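Local coordinates for arginine decarboxylase, A207R protein (Paramecium bursaria Chlorella virus 1, PDB 2NVA), which catalyses the decarboxylation of arginine to agmatine with pyridoxal 5'-phosphate as cofactor, as a member of the ornithine decarboxylase-like family, at residues 278-283 and 313-318; 119-124 and 166-171; 136-141 and 179-184. All coordinates share one frame; numbering follows the deposited sequence.

Contact 1 of 3, residues 278-283 and 313-318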
loop_
_atom_site.group_PDB
_atom_site.type_symbol
_atom_site.label_atom_id
_atom_site.label_comp_id
_atom_site.label_asym_id
_atom_site.label_seq_id
_atom_site.Cartn_x
_atom_site.Cartn_y
_atom_site.Cartn_z
ATOM N N TYR A 278 -12.852 9.351 -22.282
ATOM C CA TYR A 278 -11.540 8.842 -22.663
ATOM C C TYR A 278 -10.838 8.227 -21.475
ATOM O O TYR A 278 -10.410 8.935 -20.572
ATOM C CB TYR A 278 -10.690 9.960 -23.264
ATOM C CG TYR A 278 -11.247 10.459 -24.585
ATOM C CD1 TYR A 278 -10.587 10.193 -25.782
ATOM C CD2 TYR A 278 -12.444 11.179 -24.635
ATOM C CE1 TYR A 278 -11.100 10.634 -27.004
ATOM C CE2 TYR A 278 -12.973 11.624 -25.849
ATOM C CZ TYR A 278 -12.299 11.353 -27.029
ATOM O OH TYR A 278 -12.800 11.800 -28.237
ATOM N N GLU A 279 -10.715 6.902 -21.499
ATOM C CA GLU A 279 -10.145 6.163 -20.378
ATOM C C GLU A 279 -8.729 5.699 -20.711
ATOM O O GLU A 279 -8.506 5.098 -21.755
ATOM C CB GLU A 279 -11.036 4.966 -20.029
ATOM C CG GLU A 279 -12.485 5.343 -19.678
ATOM C CD GLU A 279 -13.456 4.164 -19.691
ATOM O OE1 GLU A 279 -13.238 3.201 -20.451
ATOM O OE2 GLU A 279 -14.468 4.228 -18.962
ATOM N N TYR A 280 -7.784 5.999 -19.824
ATOM C CA TYR A 280 -6.379 5.666 -20.056
ATOM C C TYR A 280 -5.826 4.835 -18.924
ATOM O O TYR A 280 -6.197 5.031 -17.764
ATOM C CB TYR A 280 -5.539 6.933 -20.177
ATOM C CG TYR A 280 -6.049 7.882 -21.230
ATOM C CD1 TYR A 280 -5.853 7.619 -22.591
ATOM C CD2 TYR A 280 -6.729 9.043 -20.867
ATOM C CE1 TYR A 280 -6.327 8.502 -23.565
ATOM C CE2 TYR A 280 -7.218 9.928 -21.831
ATOM C CZ TYR A 280 -7.003 9.653 -23.180
ATOM O OH TYR A 280 -7.470 10.540 -24.124
ATOM N N PHE A 281 -4.926 3.919 -19.270
ATOM C CA PHE A 281 -4.240 3.112 -18.279
ATOM C C PHE A 281 -2.764 3.433 -18.361
ATOM O O PHE A 281 -2.211 3.510 -19.453
ATOM C CB PHE A 281 -4.485 1.627 -18.542
ATOM C CG PHE A 281 -5.869 1.201 -18.200
ATOM C CD1 PHE A 281 -6.113 0.465 -17.052
ATOM C CD2 PHE A 281 -6.940 1.593 -18.993
ATOM C CE1 PHE A 281 -7.432 0.075 -16.723
ATOM C CE2 PHE A 281 -8.258 1.224 -18.668
ATOM C CZ PHE A 281 -8.495 0.472 -17.534
ATOM N N PHE A 282 -2.156 3.649 -17.196
ATOM C CA PHE A 282 -0.742 4.055 -17.083
ATOM C C PHE A 282 0.121 2.953 -16.506
ATOM O O PHE A 282 -0.397 2.062 -15.837
ATOM C CB PHE A 282 -0.626 5.297 -16.202
ATOM C CG PHE A 282 -1.238 6.521 -16.836
ATOM C CD1 PHE A 282 -0.443 7.411 -17.585
ATOM C CD2 PHE A 282 -2.615 6.764 -16.730
ATOM C CE1 PHE A 282 -1.008 8.530 -18.188
ATOM C CE2 PHE A 282 -3.192 7.873 -17.343
ATOM C CZ PHE A 282 -2.382 8.765 -18.069
ATOM N N ASN A 283 1.433 3.021 -16.745
ATOM C CA ASN A 283 2.344 2.049 -16.126
ATOM C C ASN A 283 2.719 2.439 -14.686
ATOM O O ASN A 283 3.845 2.206 -14.219
ATOM C CB ASN A 283 3.575 1.762 -17.007
ATOM C CG ASN A 283 4.445 3.000 -17.253
ATOM O OD1 ASN A 283 4.091 4.128 -16.891
ATOM N ND2 ASN A 283 5.609 2.778 -17.852
ATOM N N GLU A 313 -8.358 20.748 -28.357
ATOM C CA GLU A 313 -9.629 20.451 -27.683
ATOM C C GLU A 313 -9.338 19.570 -26.458
ATOM O O GLU A 313 -8.641 18.571 -26.587
ATOM C CB GLU A 313 -10.550 19.701 -28.656
ATOM C CG GLU A 313 -11.868 19.200 -28.038
ATOM C CD GLU A 313 -12.524 18.084 -28.838
ATOM O OE1 GLU A 313 -11.942 17.597 -29.836
ATOM O OE2 GLU A 313 -13.651 17.681 -28.479
ATOM N N TYR A 314 -9.855 19.935 -25.283
ATOM C CA TYR A 314 -9.722 19.057 -24.108
ATOM C C TYR A 314 -10.919 18.125 -24.069
ATOM O O TYR A 314 -12.022 18.526 -24.440
ATOM C CB TYR A 314 -9.653 19.864 -22.809
ATOM C CG TYR A 314 -8.290 20.441 -22.470
ATOM C CD1 TYR A 314 -7.450 20.948 -23.462
ATOM C CD2 TYR A 314 -7.847 20.488 -21.149
ATOM C CE1 TYR A 314 -6.192 21.506 -23.144
ATOM C CE2 TYR A 314 -6.597 21.029 -20.815
ATOM C CZ TYR A 314 -5.774 21.528 -21.814
ATOM O OH TYR A 314 -4.548 22.065 -21.455
ATOM N N VAL A 315 -10.696 16.892 -23.625
ATOM C CA VAL A 315 -11.759 15.887 -23.586
ATOM C C VAL A 315 -11.865 15.313 -22.171
ATOM O O VAL A 315 -10.896 15.362 -21.410
ATOM C CB VAL A 315 -11.535 14.773 -24.639
ATOM C CG1 VAL A 315 -11.639 15.347 -26.067
ATOM C CG2 VAL A 315 -10.187 14.054 -24.422
ATOM N N PRO A 316 -13.051 14.787 -21.802
ATOM C CA PRO A 316 -13.153 14.269 -20.434
ATOM C C PRO A 316 -12.407 12.936 -20.303
ATOM O O PRO A 316 -12.666 12.009 -21.068
ATOM C CB PRO A 316 -14.658 14.110 -20.208
ATOM C CG PRO A 316 -15.290 14.163 -21.581
ATOM C CD PRO A 316 -14.307 14.670 -22.569
ATOM N N SER A 317 -11.481 12.880 -19.351
ATOM C CA SER A 317 -10.523 11.775 -19.247
ATOM C C SER A 317 -10.610 11.090 -17.891
ATOM O O SER A 317 -10.937 11.728 -16.884
ATOM C CB SER A 317 -9.098 12.310 -19.465
ATOM O OG SER A 317 -9.027 13.023 -20.700
ATOM N N VAL A 318 -10.293 9.799 -17.874
ATOM C CA VAL A 318 -10.191 9.044 -16.620
ATOM C C VAL A 318 -8.801 8.412 -16.613
ATOM O O VAL A 318 -8.421 7.751 -17.582
ATOM C CB VAL A 318 -11.278 7.945 -16.501
ATOM C CG1 VAL A 318 -11.278 7.350 -15.095
ATOM C CG2 VAL A 318 -12.643 8.513 -16.819
HETATM O O HOH W 1 -7.352 12.992 -22.872
#
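Two parallel neighbours in the mixed sheet of the beta domain, strands 277-282 and 314-320, meet where Y278 pairs with S317 and E279 with V318. Their short axes approach to 4.6 Å at an angle of 37°. Y278 bonds to both flanks of S317, its N donating to P316 O (2.9 Å) and its O accepting from V318 N (2.8 Å). V318 O then accepts a hydrogen bond from Y280 N (2.9 Å). S317 CA also lies 3.1 Å from Y278 O, a CA-H...O contact with the same carbonyl that accepts from V318 N. Alternation puts Y278 and S317 on one face, and E279 and V318 on the other, where E279 OE1 pairs with R272 of the adjoining strand.

V315 crosses Y278 at about a right angle. Its CG2 sits between the backbone N and the carbonyl carbon (CG1 at chi1 -65°), over the face of the Y278 ring, 3.8 Å from the centroid and 17° off the normal: a CH-pi contact displaced toward the rim. Y280 turns its ring edge to S317 instead, with S317 CB in the ring plane near CE2. A water joins their polar ends, at 2.8 Å from Y280 OH and 2.7 Å from S317 OG; the tyrosine hydroxyl also bonds to L339 N. Antiparallel strands 262-274 and 331-337 adjoin the pair on its outer edges. This parallel pair within a mainly antiparallel sheet belongs to the beta domain that accompanies the barrel in ornithine decarboxylase-like enzymes.

Contact 2 of 3, residues 119-124 and 166-171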
loop_
_atom_site.group_PDB
_atom_site.type_symbol
_atom_site.label_atom_id
_atom_site.label_comp_id
_atom_site.label_asym_id
_atom_site.label_seq_id
_atom_site.Cartn_x
_atom_site.Cartn_y
_atom_site.Cartn_z
ATOM N N ASP A 119 8.976 2.263 30.858
ATOM C CA ASP A 119 9.485 0.986 31.381
ATOM C C ASP A 119 10.545 0.408 30.445
ATOM O O ASP A 119 11.605 -0.021 30.897
ATOM C CB ASP A 119 8.363 -0.041 31.533
ATOM C CG ASP A 119 7.409 0.294 32.651
ATOM O OD1 ASP A 119 7.813 1.016 33.583
ATOM O OD2 ASP A 119 6.244 -0.161 32.588
ATOM N N LYS A 120 10.249 0.404 29.143
ATOM C CA LYS A 120 11.177 -0.110 28.134
ATOM C C LYS A 120 12.479 0.673 28.155
ATOM O O LYS A 120 13.561 0.083 28.112
ATOM C CB LYS A 120 10.559 -0.040 26.733
ATOM C CG LYS A 120 9.689 -1.230 26.383
ATOM C CD LYS A 120 9.315 -1.209 24.902
ATOM C CE LYS A 120 8.126 -0.332 24.648
ATOM N NZ LYS A 120 7.845 -0.184 23.188
ATOM N N ILE A 121 12.361 1.997 28.212
ATOM C CA ILE A 121 13.531 2.890 28.256
ATOM C C ILE A 121 14.392 2.583 29.475
ATOM O O ILE A 121 15.605 2.410 29.362
ATOM C CB ILE A 121 13.102 4.383 28.244
ATOM C CG1 ILE A 121 12.416 4.740 26.915
ATOM C CG2 ILE A 121 14.294 5.338 28.567
ATOM C CD1 ILE A 121 13.336 4.741 25.678
ATOM N N HIS A 122 13.743 2.506 30.634
ATOM C CA HIS A 122 14.430 2.212 31.888
ATOM C C HIS A 122 15.261 0.934 31.778
ATOM O O HIS A 122 16.430 0.905 32.186
ATOM C CB HIS A 122 13.426 2.095 33.034
ATOM C CG HIS A 122 14.071 1.823 34.358
ATOM N ND1 HIS A 122 14.754 2.791 35.061
ATOM C CD2 HIS A 122 14.166 0.688 35.088
ATOM C CE1 HIS A 122 15.239 2.264 36.175
ATOM N NE2 HIS A 122 14.891 0.989 36.217
ATOM N N THR A 123 14.661 -0.110 31.212
ATOM C CA THR A 123 15.307 -1.418 31.134
ATOM C C THR A 123 16.402 -1.483 30.051
ATOM O O THR A 123 17.472 -2.050 30.291
ATOM C CB THR A 123 14.280 -2.556 30.956
ATOM O OG1 THR A 123 13.302 -2.488 32.008
ATOM C CG2 THR A 123 14.959 -3.927 30.989
ATOM N N TYR A 124 16.154 -0.862 28.895
ATOM C CA TYR A 124 16.967 -1.102 27.689
ATOM C C TYR A 124 17.780 0.069 27.151
ATOM O O TYR A 124 18.731 -0.135 26.392
ATOM C CB TYR A 124 16.086 -1.649 26.555
ATOM C CG TYR A 124 15.468 -2.954 26.929
ATOM C CD1 TYR A 124 16.239 -4.120 26.966
ATOM C CD2 TYR A 124 14.127 -3.027 27.299
ATOM C CE1 TYR A 124 15.692 -5.337 27.347
ATOM C CE2 TYR A 124 13.559 -4.242 27.671
ATOM C CZ TYR A 124 14.355 -5.393 27.697
ATOM O OH TYR A 124 13.812 -6.599 28.067
ATOM N N LEU A 166 11.696 6.778 37.519
ATOM C CA LEU A 166 12.587 5.819 36.855
ATOM C C LEU A 166 13.948 6.406 36.458
ATOM O O LEU A 166 14.711 5.758 35.738
ATOM C CB LEU A 166 11.901 5.192 35.632
ATOM C CG LEU A 166 10.673 4.302 35.856
ATOM C CD1 LEU A 166 10.132 3.822 34.510
ATOM C CD2 LEU A 166 10.989 3.121 36.766
ATOM N N ASP A 167 14.251 7.610 36.945
ATOM C CA ASP A 167 15.527 8.262 36.661
ATOM C C ASP A 167 15.720 8.473 35.159
ATOM O O ASP A 167 16.845 8.371 34.646
ATOM C CB ASP A 167 16.695 7.466 37.260
ATOM C CG ASP A 167 16.755 7.587 38.767
ATOM O OD1 ASP A 167 16.313 8.635 39.312
ATOM O OD2 ASP A 167 17.280 6.660 39.429
ATOM N N ILE A 168 14.610 8.760 34.482
ATOM C CA ILE A 168 14.590 9.070 33.042
ATOM C C ILE A 168 14.586 10.580 32.840
ATOM O O ILE A 168 13.739 11.281 33.400
ATOM C CB ILE A 168 13.350 8.451 32.329
ATOM C CG1 ILE A 168 13.333 6.913 32.390
ATOM C CG2 ILE A 168 13.285 8.918 30.855
ATOM C CD1 ILE A 168 14.700 6.275 32.137
ATOM N N GLU A 169 15.549 11.074 32.062
ATOM C CA GLU A 169 15.708 12.501 31.815
ATOM C C GLU A 169 14.735 12.947 30.726
ATOM O O GLU A 169 14.887 12.559 29.570
ATOM C CB GLU A 169 17.150 12.762 31.378
ATOM C CG GLU A 169 17.543 14.232 31.246
ATOM C CD GLU A 169 18.998 14.405 30.796
ATOM O OE1 GLU A 169 19.450 15.574 30.632
ATOM O OE2 GLU A 169 19.689 13.379 30.597
ATOM N N VAL A 170 13.724 13.727 31.097
ATOM C CA VAL A 170 12.824 14.333 30.108
ATOM C C VAL A 170 13.385 15.709 29.723
ATOM O O VAL A 170 13.484 16.607 30.571
ATOM C CB VAL A 170 11.369 14.441 30.624
ATOM C CG1 VAL A 170 10.496 15.182 29.611
ATOM C CG2 VAL A 170 10.788 13.042 30.893
ATOM N N ILE A 171 13.765 15.866 28.456
ATOM C CA ILE A 171 14.437 17.086 28.008
ATOM C C ILE A 171 13.549 18.038 27.184
ATOM O O ILE A 171 13.983 19.128 26.805
ATOM C CB ILE A 171 15.747 16.787 27.224
ATOM C CG1 ILE A 171 15.455 16.040 25.910
ATOM C CG2 ILE A 171 16.747 16.059 28.121
ATOM C CD1 ILE A 171 16.604 16.101 24.906
#
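H122, near the end of helix 115-124, and L166, the first residue to leave helix 156-165, make both the polar and the CH-pi part of this contact. The hydrogen bond runs from H122 ND1 to L166 O at 3.0 Å. It is clearly bent, 136° at the hydrogen, and the acceptor lies 21° out of the imidazole plane, yet the donor arrives in the carbonyl plane on a lone pair. L166 is followed by D167, whose positive phi makes it the C-prime residue of a Schellman motif closing helix 156-165; the carbonyl that accepts from the histidine thus sits at the very turn that stops the helix.

The CH-pi contact comes from the same leucine. L166 CD2 stands over the centre of the imidazole, 4.1 Å from its centroid, and the two side chains cross at about a right angle. H122 CG is anti to the backbone N (chi1 -179°), and the ring beyond it lies against L166. L166 CD1 lies against H122 CB and 3.8 Å from D119 OD1; that carboxylate oxygen has its hydrogen-bond partner in Y162 OH.

Purely apolar packing lies deeper. I168 CD1 touches I121 CG2 at 3.7 Å, again with the chains crossed at about a right angle, and across the contact the same CD1 lies 4.1 Å from H122 CA. M130 of strand 129-133 packs against both isoleucines. Here one outer helix is laid against the turn that leads from the next helix into strand 170-174, an arrangement found between successive beta-alpha units of a TIM barrel, at the end where chains enter the strands.

Contact 3 of 3, residues 136-141 and 179-184. With PL2 ((4-{[(4-{[amino(imino)methyl]amino}butyl)amino]methyl}-5-hydroxy-6-methylpyridin-3-yl)methyl dihydrogen phosphate), chain I.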
loop_
_atom_site.group_PDB
_atom_site.type_symbol
_atom_site.label_atom_id
_atom_site.label_comp_id
_atom_site.label_asym_id
_atom_site.label_seq_id
_atom_site.Cartn_x
_atom_site.Cartn_y
_atom_site.Cartn_z
ATOM N N CYS A 136 -2.127 17.323 20.204
ATOM C CA CYS A 136 -2.667 18.642 19.869
ATOM C C CYS A 136 -3.048 18.638 18.393
ATOM O O CYS A 136 -2.184 18.847 17.527
ATOM C CB CYS A 136 -1.622 19.748 20.098
ATOM S SG CYS A 136 -1.043 20.021 21.782
ATOM N N ASP A 137 -4.316 18.405 18.084
ATOM C CA ASP A 137 -4.698 18.157 16.695
ATOM C C ASP A 137 -5.016 19.422 15.895
ATOM O O ASP A 137 -5.544 20.396 16.427
ATOM C CB ASP A 137 -5.919 17.238 16.608
ATOM C CG ASP A 137 -5.708 15.889 17.274
ATOM O OD1 ASP A 137 -4.576 15.568 17.703
ATOM O OD2 ASP A 137 -6.704 15.131 17.341
ATOM N N ASP A 138 -4.701 19.372 14.606
ATOM C CA ASP A 138 -5.282 20.300 13.647
ATOM C C ASP A 138 -6.466 19.548 13.047
ATOM O O ASP A 138 -6.266 18.563 12.324
ATOM C CB ASP A 138 -4.265 20.643 12.552
ATOM C CG ASP A 138 -4.900 21.371 11.359
ATOM O OD1 ASP A 138 -6.067 21.815 11.463
ATOM O OD2 ASP A 138 -4.235 21.461 10.310
ATOM N N PRO A 139 -7.695 20.000 13.330
ATOM C CA PRO A 139 -8.839 19.252 12.793
ATOM C C PRO A 139 -8.976 19.292 11.264
ATOM O O PRO A 139 -9.704 18.472 10.691
ATOM C CB PRO A 139 -10.046 19.926 13.461
ATOM C CG PRO A 139 -9.589 21.272 13.847
ATOM C CD PRO A 139 -8.113 21.160 14.134
ATOM N N ASN A 140 -8.282 20.221 10.612
ATOM C CA ASN A 140 -8.297 20.308 9.159
ATOM C C ASN A 140 -7.080 19.680 8.481
ATOM O O ASN A 140 -6.945 19.785 7.261
ATOM C CB ASN A 140 -8.419 21.772 8.713
ATOM C CG ASN A 140 -9.749 22.395 9.102
ATOM O OD1 ASN A 140 -10.016 22.637 10.281
ATOM N ND2 ASN A 140 -10.583 22.678 8.110
ATOM N N ALA A 141 -6.206 19.022 9.245
ATOM C CA ALA A 141 -5.025 18.379 8.666
ATOM C C ALA A 141 -5.433 17.255 7.719
ATOM O O ALA A 141 -6.445 16.579 7.949
ATOM C CB ALA A 141 -4.104 17.849 9.770
ATOM N N SER A 179 -0.471 15.441 9.558
ATOM C CA SER A 179 0.279 15.531 8.316
ATOM C C SER A 179 -0.525 16.305 7.262
ATOM O O SER A 179 -1.692 15.981 6.997
ATOM C CB SER A 179 0.660 14.129 7.813
ATOM O OG SER A 179 1.677 14.226 6.809
ATOM N N GLY A 180 0.101 17.316 6.667
ATOM C CA GLY A 180 -0.534 18.163 5.661
ATOM C C GLY A 180 -1.423 19.191 6.331
ATOM O O GLY A 180 -2.657 19.158 6.184
ATOM N N SER A 181 -0.806 20.114 7.056
ATOM C CA SER A 181 -1.524 21.125 7.813
ATOM C C SER A 181 -1.346 22.504 7.190
ATOM O O SER A 181 -0.226 22.896 6.838
ATOM C CB SER A 181 -1.020 21.165 9.257
ATOM O OG SER A 181 -1.669 22.194 9.973
ATOM N N ARG A 182 -2.463 23.207 7.044
ATOM C CA ARG A 182 -2.474 24.591 6.560
ATOM C C ARG A 182 -3.265 25.466 7.542
ATOM O O ARG A 182 -3.889 26.454 7.166
ATOM C CB ARG A 182 -3.047 24.649 5.142
ATOM C CG ARG A 182 -2.225 23.874 4.116
ATOM C CD ARG A 182 -2.532 24.353 2.710
ATOM N NE ARG A 182 -1.570 23.886 1.713
ATOM C CZ ARG A 182 -1.670 22.736 1.053
ATOM N NH1 ARG A 182 -2.685 21.901 1.280
ATOM N NH2 ARG A 182 -0.763 22.411 0.140
ATOM N N ASN A 183 -3.207 25.092 8.815
ATOM C CA ASN A 183 -3.928 25.791 9.867
ATOM C C ASN A 183 -2.933 26.400 10.860
ATOM O O ASN A 183 -2.472 25.694 11.774
ATOM C CB ASN A 183 -4.852 24.783 10.575
ATOM C CG ASN A 183 -5.643 25.388 11.742
ATOM O OD1 ASN A 183 -6.447 24.696 12.364
ATOM N ND2 ASN A 183 -5.422 26.647 12.038
ATOM N N PRO A 184 -2.594 27.698 10.699
ATOM C CA PRO A 184 -1.583 28.281 11.598
ATOM C C PRO A 184 -1.991 28.333 13.082
ATOM O O PRO A 184 -1.131 28.227 13.957
ATOM C CB PRO A 184 -1.378 29.689 11.027
ATOM C CG PRO A 184 -2.683 29.999 10.344
ATOM C CD PRO A 184 -3.091 28.694 9.722
HETATM N N1 PL2 I . 7.283 13.552 12.478
HETATM C C2 PL2 I . 6.518 12.515 12.857
HETATM C C2A PL2 I . 6.715 11.875 14.246
HETATM C C3 PL2 I . 5.546 12.038 11.967
HETATM O O3 PL2 I . 4.773 11.000 12.381
HETATM C C4 PL2 I . 5.354 12.622 10.699
HETATM C C4A PL2 I . 4.295 12.115 9.676
HETATM C C5 PL2 I . 6.194 13.708 10.379
HETATM C C6 PL2 I . 7.144 14.142 11.285
HETATM P P PL2 I . 4.988 15.855 7.341
HETATM N N PL2 I . 3.136 11.465 10.330
HETATM C CA PL2 I . 2.630 10.341 9.531
HETATM C CG PL2 I . 1.620 9.636 7.319
HETATM O OP2 PL2 I . 3.477 16.245 6.969
HETATM O OP3 PL2 I . 5.562 15.004 6.078
HETATM O OP1 PL2 I . 5.816 17.063 7.635
HETATM O OP4 PL2 I . 4.823 14.852 8.589
HETATM C C5M PL2 I . 6.067 14.424 9.019
HETATM C CB PL2 I . 2.242 10.791 8.107
HETATM C CD PL2 I . 1.196 10.092 5.903
HETATM N NE PL2 I . 0.705 8.881 5.207
HETATM C CZ PL2 I . 0.504 8.756 3.887
HETATM N NH2 PL2 I . 0.064 7.570 3.399
HETATM N NH1 PL2 I . 0.725 9.783 3.061
HETATM O O HOH W 2 -4.996 22.240 7.843
#
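A type I beta turn from D138 to A141, closed by A141 N donating to D138 O (3.1 Å), brings A141 CA within 4.5 Å of S181 CA, and A141 CA makes a CA-H...O contact with G180 O at 3.5 Å. The D138 carboxylate is the side chain that ties the two loops together. Its CG is anti to the backbone N (chi1 168°). OD1 accepts from N140 N at 2.9 Å, the bond of an Asx turn, with the donor 60° above the carboxylate plane. OD2 accepts from S181 OG at 2.7 Å, the hydroxyl arriving on the anti side and 33° out of the plane. A water donates a second hydrogen bond to OD2 at 2.7 Å and itself accepts from R182 N at 2.8 Å, a bridge to the backbone just past the serine. N140 N, S181 OG and the water thus all donate to the buried carboxylate.

Both loops follow parallel strands, 129-133 and 170-174, and so stand at the C-terminal mouth of the TIM barrel, where enzymes of this fold bind their ligands. N183 packs CB against both oxygens of D138, its amide plane turned steeply to the carboxylate. Its backbone N makes a long, weak bond to S181 OG. R182 carries its guanidinium away to a salt bridge with D220.

At the other end of the same loop, S179 OG, anti to its backbone N, donates to phosphate oxygen OP2 of the bound cofactor-agmatine adduct at 2.7 Å and also bonds to R255. G216, G254 and R255 offer backbone N-H groups to the same ligand, and D325 of the second subunit also hydrogen-bonds to it from across the dimer.

Contacts 2 and 3 sit at opposite ends of the neighbouring barrel strands 129-133 and 170-174. Contact 2 joins elements that lead into these strands, contact 3 the loops that leave them, with centres 31 Å apart. Contact 1 lies in the beta domain, about 56 Å between centres from contact 2 and on the opposite side of the chain's centre. It is the buried one and is built on regular backbone bonds; the other two are partly buried and rely on side chains, a histidine and aliphatic groups in contact 2, a carboxylate, a serine and water in contact 3. Contact 3 alone reaches the ligand.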